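Long-range contacts in alpha-galactosidase (Umbelopsis vinacea, PDB 3A5V), which hydrolyses terminal alpha-linked galactose from galactosides, as a tetrameric alpha-galactosidase of glycoside hydrolase family 27: residues D51-K56 with G102-S107; L88-Y93 with G122-K127; G109-D114 with K148-A153. All coordinates share one frame; numbering follows the deposited sequence. Where two conformers were deposited one is given.

Contact 1. Residues D51-K56 with G102-S107; sequences DDCWQK and GGHIAS. With MAN (alpha-D-mannopyranose), chain B.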
loop_
_atom_site.group_PDB
_atom_site.type_symbol
_atom_site.label_atom_id
_atom_site.label_comp_id
_atom_site.label_asym_id
_atom_site.label_seq_id
_atom_site.Cartn_x
_atom_site.Cartn_y
_atom_site.Cartn_z
ATOM N N ASP A 51 29.740 11.915 -12.009
ATOM C CA ASP A 51 28.876 10.972 -11.284
ATOM C C ASP A 51 29.651 10.289 -10.134
ATOM O O ASP A 51 30.617 10.858 -9.622
ATOM C CB ASP A 51 28.238 9.954 -12.251
ATOM C CG ASP A 51 26.930 9.390 -11.713
ATOM O OD1 ASP A 51 25.921 10.133 -11.723
ATOM O OD2 ASP A 51 26.926 8.213 -11.264
ATOM N N ASP A 52 29.249 9.076 -9.737
ATOM C CA ASP A 52 29.828 8.383 -8.580
ATOM C C ASP A 52 31.314 8.037 -8.835
ATOM O O ASP A 52 31.757 7.988 -9.987
ATOM C CB ASP A 52 29.039 7.078 -8.356
ATOM C CG ASP A 52 29.057 6.569 -6.895
ATOM O OD1 ASP A 52 29.736 7.165 -6.013
ATOM O OD2 ASP A 52 28.352 5.546 -6.646
ATOM N N CYS A 53 32.054 7.768 -7.754
ATOM C CA CYS A 53 33.437 7.215 -7.782
ATOM C C CYS A 53 34.529 8.292 -7.947
ATOM O O CYS A 53 35.671 7.967 -8.280
ATOM C CB CYS A 53 33.562 6.074 -8.811
ATOM S SG CYS A 53 34.739 4.769 -8.360
ATOM N N TRP A 54 34.182 9.554 -7.670
ATOM C CA TRP A 54 35.167 10.648 -7.602
ATOM C C TRP A 54 35.822 10.740 -6.216
ATOM O O TRP A 54 36.872 11.355 -6.078
ATOM C CB TRP A 54 34.530 12.007 -7.952
ATOM C CG TRP A 54 33.382 12.430 -7.044
ATOM C CD1 TRP A 54 32.036 12.241 -7.281
ATOM C CD2 TRP A 54 33.468 13.113 -5.781
ATOM N NE1 TRP A 54 31.297 12.743 -6.249
ATOM C CE2 TRP A 54 32.139 13.292 -5.315
ATOM C CE3 TRP A 54 34.536 13.594 -4.999
ATOM C CZ2 TRP A 54 31.846 13.934 -4.097
ATOM C CZ3 TRP A 54 34.251 14.213 -3.785
ATOM C CH2 TRP A 54 32.915 14.373 -3.338
ATOM N N GLN A 55 35.191 10.118 -5.217
ATOM C CA GLN A 55 35.484 10.347 -3.802
ATOM C C GLN A 55 36.812 9.745 -3.345
ATOM O O GLN A 55 37.193 8.662 -3.771
ATOM C CB GLN A 55 34.361 9.789 -2.904
ATOM C CG GLN A 55 32.977 10.428 -3.102
ATOM C CD GLN A 55 32.166 9.774 -4.227
ATOM O OE1 GLN A 55 32.706 9.044 -5.051
ATOM N NE2 GLN A 55 30.860 10.023 -4.240
ATOM N N LYS A 56 37.495 10.474 -2.465
ATOM C CA LYS A 56 38.595 9.927 -1.682
ATOM C C LYS A 56 38.029 8.876 -0.716
ATOM O O LYS A 56 36.827 8.897 -0.378
ATOM C CB LYS A 56 39.284 11.069 -0.913
ATOM C CG LYS A 56 40.668 10.735 -0.356
ATOM C CD LYS A 56 41.373 12.007 0.114
ATOM C CE LYS A 56 42.604 11.673 0.961
ATOM N NZ LYS A 56 43.348 12.921 1.256
ATOM N N GLY A 102 27.626 3.300 -5.236
ATOM C CA GLY A 102 28.887 2.607 -5.508
ATOM C C GLY A 102 29.686 2.241 -4.266
ATOM O O GLY A 102 30.784 1.679 -4.377
ATOM N N GLY A 103 29.156 2.575 -3.084
ATOM C CA GLY A 103 29.817 2.235 -1.819
ATOM C C GLY A 103 30.827 3.249 -1.301
ATOM O O GLY A 103 31.584 2.953 -0.378
ATOM N N HIS A 104 30.835 4.453 -1.871
ATOM C CA HIS A 104 31.719 5.531 -1.404
ATOM C C HIS A 104 31.069 6.383 -0.314
ATOM O O HIS A 104 29.860 6.327 -0.117
ATOM C CB HIS A 104 32.175 6.360 -2.604
ATOM C CG HIS A 104 32.765 5.507 -3.682
ATOM N ND1 HIS A 104 32.099 5.218 -4.854
ATOM C CD2 HIS A 104 33.901 4.775 -3.706
ATOM C CE1 HIS A 104 32.823 4.382 -5.573
ATOM N NE2 HIS A 104 33.931 4.112 -4.909
ATOM N N ILE A 105 31.878 7.161 0.401
ATOM C CA ILE A 105 31.372 8.048 1.456
ATOM C C ILE A 105 30.342 9.022 0.878
ATOM O O ILE A 105 30.595 9.651 -0.150
ATOM C CB ILE A 105 32.523 8.837 2.158
ATOM C CG1 ILE A 105 33.605 7.880 2.696
ATOM C CG2 ILE A 105 31.979 9.784 3.243
ATOM C CD1 ILE A 105 33.160 6.990 3.841
ATOM N N ALA A 106 29.189 9.124 1.548
ATOM C CA ALA A 106 28.101 10.014 1.116
ATOM C C ALA A 106 27.715 11.018 2.229
ATOM O O ALA A 106 28.401 11.108 3.245
ATOM C CB ALA A 106 26.895 9.185 0.658
ATOM N N SER A 107 26.625 11.765 2.036
ATOM C CA SER A 107 26.443 13.036 2.748
ATOM C C SER A 107 25.429 13.098 3.892
ATOM O O SER A 107 25.282 14.164 4.496
ATOM C CB SER A 107 26.124 14.161 1.743
ATOM O OG SER A 107 27.074 14.176 0.678
HETATM C C1 MAN B . 36.865 1.432 1.113
HETATM C C2 MAN B . 36.552 1.097 -0.349
HETATM C C3 MAN B . 36.314 2.365 -1.176
HETATM C C4 MAN B . 35.395 3.370 -0.480
HETATM C C5 MAN B . 35.703 3.500 1.019
HETATM C C6 MAN B . 34.684 4.358 1.759
HETATM O O2 MAN B . 35.413 0.260 -0.441
HETATM O O3 MAN B . 35.764 2.017 -2.431
HETATM O O4 MAN B . 35.576 4.615 -1.114
HETATM O O5 MAN B . 35.811 2.220 1.643
HETATM O O6 MAN B . 33.418 3.731 1.770
HETATM O O HOH W 1 29.906 11.685 -1.690
HETATM O O HOH W 2 34.723 7.111 -0.548
#
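The carboxylate of Asp52 and the imidazole of His104 meet with their planes turned 90° apart. His104 ND1 donates to Asp52 OD1 at 3.3 Å from above the carboxylate plane rather than within it, a long but fairly straight bond. Asp52 CG stands anti to its backbone N (chi1 -154°), which carries both oxygens across to the other loop. There OD2 takes the backbone N-H of Gly102, with Asp52 OD2 to Gly102 N at 2.7 Å and the donor nearly in line with the C-O bond. The two ends of one carboxylate thus hold the start of 102-107 and its histidine together.

Gln55 approaches His104 differently: its side chain crosses the histidine at about a right angle, yet amide and ring planes lie only 19° apart. Gln55 OE1 sits 3.7 Å from His104 CB, obliquely to the ring. The NE2 end gives its proton to a water, and this water donates to Ile105 O over 2.6 Å. In the conformer described, Cys53 SG lies 3.4 Å from His104 CE1, also oblique to the ring; this sulfur forms a disulfide with Cys21. The carbonyl oxygen of Gly102 lies 3.6 Å above the plane of the imidazole, displaced toward its rim.

On its CD2 edge the ring meets a mannose, whose O4 lies near the ring plane at 3.1 Å from His104 CD2. The sugar's O6 donates to Gly103 O at 2.9 Å, and a second water links its O4 to Lys56 O and Ile105 N.

Asp51 OD2 and Asp52 OD2 both bind Tris, probably from the crystallisation liquor; 102-107 is linked to it indirectly, through Gly102 N. Loops following strands 47-49 and 89-95 are consistent with the mouth of a (beta/alpha)8 barrel, where family 27 enzymes have their active site.

Contact 2. Residues L88-Y93 with G122-K127; sequences LKAGIY and GIDYLK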
loop_
_atom_site.group_PDB
_atom_site.type_symbol
_atom_site.label_atom_id
_atom_site.label_comp_id
_atom_site.label_asym_id
_atom_site.label_seq_id
_atom_site.Cartn_x
_atom_site.Cartn_y
_atom_site.Cartn_z
ATOM N N LEU A 88 30.951 26.147 -19.763
ATOM C CA LEU A 88 30.118 25.044 -19.287
ATOM C C LEU A 88 29.924 25.146 -17.781
ATOM O O LEU A 88 30.654 25.879 -17.104
ATOM C CB LEU A 88 30.768 23.701 -19.659
ATOM C CG LEU A 88 30.826 23.384 -21.167
ATOM C CD1 LEU A 88 31.828 22.273 -21.461
ATOM C CD2 LEU A 88 29.429 23.024 -21.745
ATOM N N LYS A 89 28.945 24.413 -17.248
ATOM C CA LYS A 89 28.745 24.354 -15.805
ATOM C C LYS A 89 29.108 22.964 -15.268
ATOM O O LYS A 89 29.054 21.990 -16.017
ATOM C CB LYS A 89 27.300 24.738 -15.464
ATOM C CG LYS A 89 27.023 26.250 -15.581
ATOM C CD LYS A 89 25.526 26.543 -15.456
ATOM C CE LYS A 89 25.180 28.002 -15.768
ATOM N NZ LYS A 89 25.829 28.862 -14.752
ATOM N N ALA A 90 29.476 22.869 -13.988
ATOM C CA ALA A 90 29.957 21.606 -13.420
ATOM C C ALA A 90 28.971 21.042 -12.407
ATOM O O ALA A 90 28.429 21.777 -11.569
ATOM C CB ALA A 90 31.344 21.765 -12.778
ATOM N N GLY A 91 28.750 19.739 -12.496
ATOM C CA GLY A 91 27.905 19.024 -11.530
ATOM C C GLY A 91 28.692 17.973 -10.770
ATOM O O GLY A 91 29.748 17.511 -11.230
ATOM N N ILE A 92 28.195 17.617 -9.591
ATOM C CA ILE A 92 28.798 16.587 -8.735
ATOM C C ILE A 92 27.684 15.666 -8.212
ATOM O O ILE A 92 26.488 16.035 -8.221
ATOM C CB ILE A 92 29.598 17.210 -7.541
ATOM C CG1 ILE A 92 30.604 16.210 -6.955
ATOM C CG2 ILE A 92 28.654 17.707 -6.412
ATOM C CD1 ILE A 92 31.880 16.101 -7.706
ATOM N N TYR A 93 28.084 14.469 -7.788
ATOM C CA TYR A 93 27.149 13.447 -7.317
ATOM C C TYR A 93 27.437 13.108 -5.856
ATOM O O TYR A 93 28.604 13.009 -5.440
ATOM C CB TYR A 93 27.263 12.192 -8.195
ATOM C CG TYR A 93 26.669 10.925 -7.599
ATOM C CD1 TYR A 93 27.388 10.156 -6.679
ATOM C CD2 TYR A 93 25.379 10.492 -7.968
ATOM C CE1 TYR A 93 26.833 9.005 -6.109
ATOM C CE2 TYR A 93 24.834 9.336 -7.431
ATOM C CZ TYR A 93 25.565 8.597 -6.496
ATOM O OH TYR A 93 25.040 7.452 -5.942
ATOM N N GLY A 122 33.206 25.597 -6.777
ATOM C CA GLY A 122 32.511 26.197 -7.923
ATOM C C GLY A 122 31.441 25.316 -8.576
ATOM O O GLY A 122 31.040 25.556 -9.712
ATOM N N ILE A 123 30.998 24.278 -7.869
ATOM C CA ILE A 123 29.961 23.346 -8.380
ATOM C C ILE A 123 28.654 24.117 -8.616
ATOM O O ILE A 123 28.311 25.021 -7.842
ATOM C CB ILE A 123 29.767 22.154 -7.378
ATOM C CG1 ILE A 123 31.025 21.276 -7.315
ATOM C CG2 ILE A 123 28.498 21.308 -7.688
ATOM C CD1 ILE A 123 31.391 20.536 -8.629
ATOM N N ASP A 124 27.959 23.795 -9.708
ATOM C CA ASP A 124 26.738 24.496 -10.124
ATOM C C ASP A 124 25.480 23.608 -10.072
ATOM O O ASP A 124 24.390 24.057 -10.441
ATOM C CB ASP A 124 26.919 24.945 -11.583
ATOM C CG ASP A 124 28.181 25.774 -11.787
ATOM O OD1 ASP A 124 28.243 26.868 -11.210
ATOM O OD2 ASP A 124 29.107 25.320 -12.500
ATOM N N TYR A 125 25.645 22.353 -9.651
ATOM C CA TYR A 125 24.649 21.287 -9.910
ATOM C C TYR A 125 24.969 20.105 -9.014
ATOM O O TYR A 125 26.112 19.639 -8.981
ATOM C CB TYR A 125 24.754 20.846 -11.385
ATOM C CG TYR A 125 23.712 19.871 -11.908
ATOM C CD1 TYR A 125 23.694 18.524 -11.501
ATOM C CD2 TYR A 125 22.780 20.279 -12.868
ATOM C CE1 TYR A 125 22.735 17.607 -12.021
ATOM C CE2 TYR A 125 21.828 19.374 -13.403
ATOM C CZ TYR A 125 21.806 18.049 -12.965
ATOM O OH TYR A 125 20.857 17.175 -13.491
ATOM N N LEU A 126 23.956 19.617 -8.291
ATOM C CA LEU A 126 24.087 18.403 -7.494
ATOM C C LEU A 126 23.056 17.364 -7.916
ATOM O O LEU A 126 21.846 17.644 -7.870
ATOM C CB LEU A 126 23.881 18.686 -6.001
ATOM C CG LEU A 126 23.843 17.441 -5.078
ATOM C CD1 LEU A 126 25.239 16.756 -4.951
ATOM C CD2 LEU A 126 23.335 17.823 -3.710
ATOM N N LYS A 127 23.535 16.165 -8.255
ATOM C CA LYS A 127 22.683 14.969 -8.334
ATOM C C LYS A 127 22.769 14.210 -6.996
ATOM O O LYS A 127 23.850 13.800 -6.565
ATOM C CB LYS A 127 23.105 14.078 -9.517
ATOM C CG LYS A 127 22.448 12.673 -9.552
ATOM C CD LYS A 127 23.054 11.793 -10.664
ATOM C CE LYS A 127 22.611 10.309 -10.506
ATOM N NZ LYS A 127 23.281 9.443 -11.528
HETATM O O HOH W 3 28.834 28.715 -13.299
#
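Ile92 CG2 is the meeting point of the apolar centre, touching Ile123 CG2 and Leu126 CD1, each at 3.8 Å. The setting is a beta-alpha-beta crossover of the (beta/alpha)8 barrel: strand 89-95, helix 111-121 and strand 125-129, with the two strands adjacent and parallel. Ile92 has CG1 anti to its backbone N (chi1 -160°), which leaves CG2 in the crowded position between N and the carbonyl carbon, directed at the neighbouring strand. Trp118 of the connecting helix packs on all three aliphatic side chains.

Outward from this cluster the backbones pair about Ile92. Its N-H goes to Tyr125 O, and its own carbonyl oxygen receives the N-H of Lys127. The short strand segments 89-93 and 125-127 run 27° from parallel, a twist in keeping with neighbouring strands of a barrel. On the face carrying Tyr93 and Lys127, the extended lysine chain runs past the tyrosine ring at its edge, with Lys127 CE at 3.8 Å from Tyr93 CD2. Both polar ends find partners beyond: Tyr93 OH bonds to Asp129, while Lys127 NZ forms a salt bridge with Asp51 and also binds Tris.

Toward the other end the regular pairing slips by one residue. Ala90 O accepts from Asp124 N at 2.8 Å, whereas Tyr125 N, though near, is badly angled. The side chain of Asp124 then substitutes for a backbone acceptor: Ala90 N-H points almost straight (170°) at Asp124 OD2, Ala90 N to oxygen 2.9 Å, and OD2 accepts through its anti lone pair. His84 NE2 also bonds to OD2, and Arg159 pairs with OD1. Beside this carboxylate, one water donates to Asp124 OD1 at 2.9 Å and receives a weak, 3.3 Å bond from Lys89 NZ.

Contact 3. Residues G109-D114 with K148-A153; sequences GYEDID and KAMGNA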
loop_
_atom_site.group_PDB
_atom_site.type_symbol
_atom_site.label_atom_id
_atom_site.label_comp_id
_atom_site.label_asym_id
_atom_site.label_seq_id
_atom_site.Cartn_x
_atom_site.Cartn_y
_atom_site.Cartn_z
ATOM N N GLY A 109 23.875 13.539 7.204
ATOM C CA GLY A 109 24.453 14.036 8.449
ATOM C C GLY A 109 25.641 14.961 8.235
ATOM O O GLY A 109 26.118 15.570 9.186
ATOM N N TYR A 110 26.106 15.078 6.989
ATOM C CA TYR A 110 27.205 15.983 6.635
ATOM C C TYR A 110 26.776 17.011 5.601
ATOM O O TYR A 110 27.619 17.547 4.885
ATOM C CB TYR A 110 28.407 15.188 6.072
ATOM C CG TYR A 110 29.104 14.311 7.084
ATOM C CD1 TYR A 110 28.567 13.075 7.446
ATOM C CD2 TYR A 110 30.305 14.719 7.680
ATOM C CE1 TYR A 110 29.197 12.265 8.397
ATOM C CE2 TYR A 110 30.956 13.919 8.620
ATOM C CZ TYR A 110 30.396 12.691 8.968
ATOM O OH TYR A 110 31.018 11.890 9.893
ATOM N N GLU A 111 25.475 17.298 5.525
ATOM C CA GLU A 111 24.937 18.082 4.404
ATOM C C GLU A 111 25.548 19.500 4.333
ATOM O O GLU A 111 25.950 19.938 3.260
ATOM C CB GLU A 111 23.405 18.155 4.447
ATOM C CG GLU A 111 22.671 16.803 4.265
ATOM C CD GLU A 111 22.465 16.026 5.577
ATOM O OE1 GLU A 111 23.051 16.425 6.610
ATOM O OE2 GLU A 111 21.712 15.013 5.560
ATOM N N ASP A 112 25.614 20.203 5.466
ATOM C CA ASP A 112 26.175 21.568 5.490
ATOM C C ASP A 112 27.627 21.590 5.034
ATOM O O ASP A 112 28.004 22.378 4.171
ATOM C CB ASP A 112 26.052 22.203 6.884
ATOM C CG ASP A 112 24.648 22.719 7.161
ATOM O OD1 ASP A 112 23.803 22.710 6.240
ATOM O OD2 ASP A 112 24.383 23.139 8.302
ATOM N N ILE A 113 28.418 20.703 5.616
ATOM C CA ILE A 113 29.836 20.561 5.295
ATOM C C ILE A 113 30.066 20.243 3.806
ATOM O O ILE A 113 30.904 20.877 3.153
ATOM C CB ILE A 113 30.479 19.496 6.199
ATOM C CG1 ILE A 113 30.617 20.064 7.633
ATOM C CG2 ILE A 113 31.841 19.056 5.657
ATOM C CD1 ILE A 113 30.892 18.999 8.696
ATOM N N ASP A 114 29.323 19.278 3.272
ATOM C CA ASP A 114 29.524 18.884 1.876
ATOM C C ASP A 114 29.079 19.977 0.899
ATOM O O ASP A 114 29.775 20.254 -0.093
ATOM C CB ASP A 114 28.862 17.531 1.575
ATOM C CG ASP A 114 29.585 16.363 2.241
ATOM O OD1 ASP A 114 30.650 16.576 2.884
ATOM O OD2 ASP A 114 29.093 15.219 2.114
ATOM N N LYS A 148 15.307 17.862 2.316
ATOM C CA LYS A 148 15.273 19.261 2.763
ATOM C C LYS A 148 16.581 19.675 3.483
ATOM O O LYS A 148 17.030 20.817 3.321
ATOM C CB LYS A 148 14.077 19.446 3.712
ATOM C CG LYS A 148 13.988 20.786 4.451
ATOM C CD LYS A 148 13.044 21.704 3.735
ATOM C CE LYS A 148 12.510 22.778 4.647
ATOM N NZ LYS A 148 11.603 23.662 3.886
ATOM N N ALA A 149 17.175 18.757 4.259
ATOM C CA ALA A 149 18.470 19.004 4.916
ATOM C C ALA A 149 19.545 19.423 3.899
ATOM O O ALA A 149 20.303 20.356 4.157
ATOM C CB ALA A 149 18.941 17.765 5.714
ATOM N N MET A 150 19.597 18.749 2.743
ATOM C CA MET A 150 20.569 19.124 1.697
ATOM C C MET A 150 20.122 20.359 0.925
ATOM O O MET A 150 20.946 21.219 0.582
ATOM C CB MET A 150 20.866 17.958 0.744
ATOM C CG MET A 150 21.861 18.282 -0.386
ATOM S SD MET A 150 23.465 18.916 0.213
ATOM C CE MET A 150 24.288 17.380 0.645
ATOM N N GLY A 151 18.823 20.467 0.639
ATOM C CA GLY A 151 18.328 21.678 -0.036
ATOM C C GLY A 151 18.709 22.944 0.736
ATOM O O GLY A 151 19.186 23.923 0.150
ATOM N N ASN A 152 18.490 22.913 2.051
ATOM C CA ASN A 152 18.829 24.032 2.941
ATOM C C ASN A 152 20.343 24.271 2.955
ATOM O O ASN A 152 20.783 25.415 2.865
ATOM C CB ASN A 152 18.341 23.760 4.372
ATOM C CG ASN A 152 16.824 23.909 4.534
ATOM O OD1 ASN A 152 16.275 23.503 5.558
ATOM N ND2 ASN A 152 16.152 24.498 3.551
ATOM N N ALA A 153 21.118 23.185 3.064
ATOM C CA ALA A 153 22.591 23.240 3.025
ATOM C C ALA A 153 23.130 23.933 1.770
ATOM O O ALA A 153 23.977 24.834 1.871
ATOM C CB ALA A 153 23.199 21.831 3.163
HETATM O O HOH W 4 26.132 24.753 3.774
HETATM O O HOH W 5 20.935 21.388 6.537
#
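The carbonyl oxygen of Ala149 is held by two donors, a water at 2.7 Å and the backbone N of Ala153 in an ordinary helical bond, while Glu111 CB from the neighbouring helix packs against it. The same water donates its other proton to Asp112 OD1, so it bridges the two helices at the exposed Asp112. A second water performs a similar task on the backbones, donating to Asp112 O and, at 2.9 Å, to Ala153 O. The direct contacts between the segments are van der Waals ones, and these waters supply the polar links.

Glu111 packs against three residues of the other helix. Its CB faces Ala153 CB at 3.9 Å, its CG passes Met150, and its carboxylate end rests against the methyl of Ala149. A bend at chi2 (87°) folds the chain back along its own segment, so that Glu111 OE2 accepts the N-H of Gly109, N to oxygen 3.1 Å, from above the carboxylate plane and nearly straight (167°). This local bond probably helps hold the carboxylate beside Ala149.

Met150 extends CG anti to its backbone N and then bends twice. The turns bring its CE methyl to 3.9 Å from Glu111 CA, while Trp118 and Tyr128 border the same side chain. Closest of all is the Ala153 methyl, whose CB lies 3.3 Å from both Glu111 O and Asp112 OD1; the small methyl lets the backbones come close, with CA atoms of Asp112 and Ala153 4.7 Å apart.

Tyr110, the N-cap residue, has its side chain directed away from this interface, and with Gly109 and Ile113 it lines a site for a polyethylene glycol fragment. Close association of two consecutive outer helices, 111-121 and 140-156, is typical of the helical shell of a (beta/alpha)8 barrel.

From the N terminus, 51-56 opens contact 1, and strand segment 88-93 opens contact 2 before 102-107 closes the first loop. Helix start 109-114 then opens contact 3, still inside contact 2, which closes at 122-127; 148-153 closes contact 3. Contact 2 therefore crosses both others, whereas contacts 1 and 3 follow in series, and none nests within another. Bonds join them directly: Trp54 NE1 probably donates to Tyr93 O between contacts 1 and 2, and Ser107 OG probably bonds to Asp114 OD2 between 1 and 3. Leu126 CD2 packs on Met150 CG, coupling 2 to 3. Together they tie the loops at the barrel mouth, two parallel strands and two outer helices.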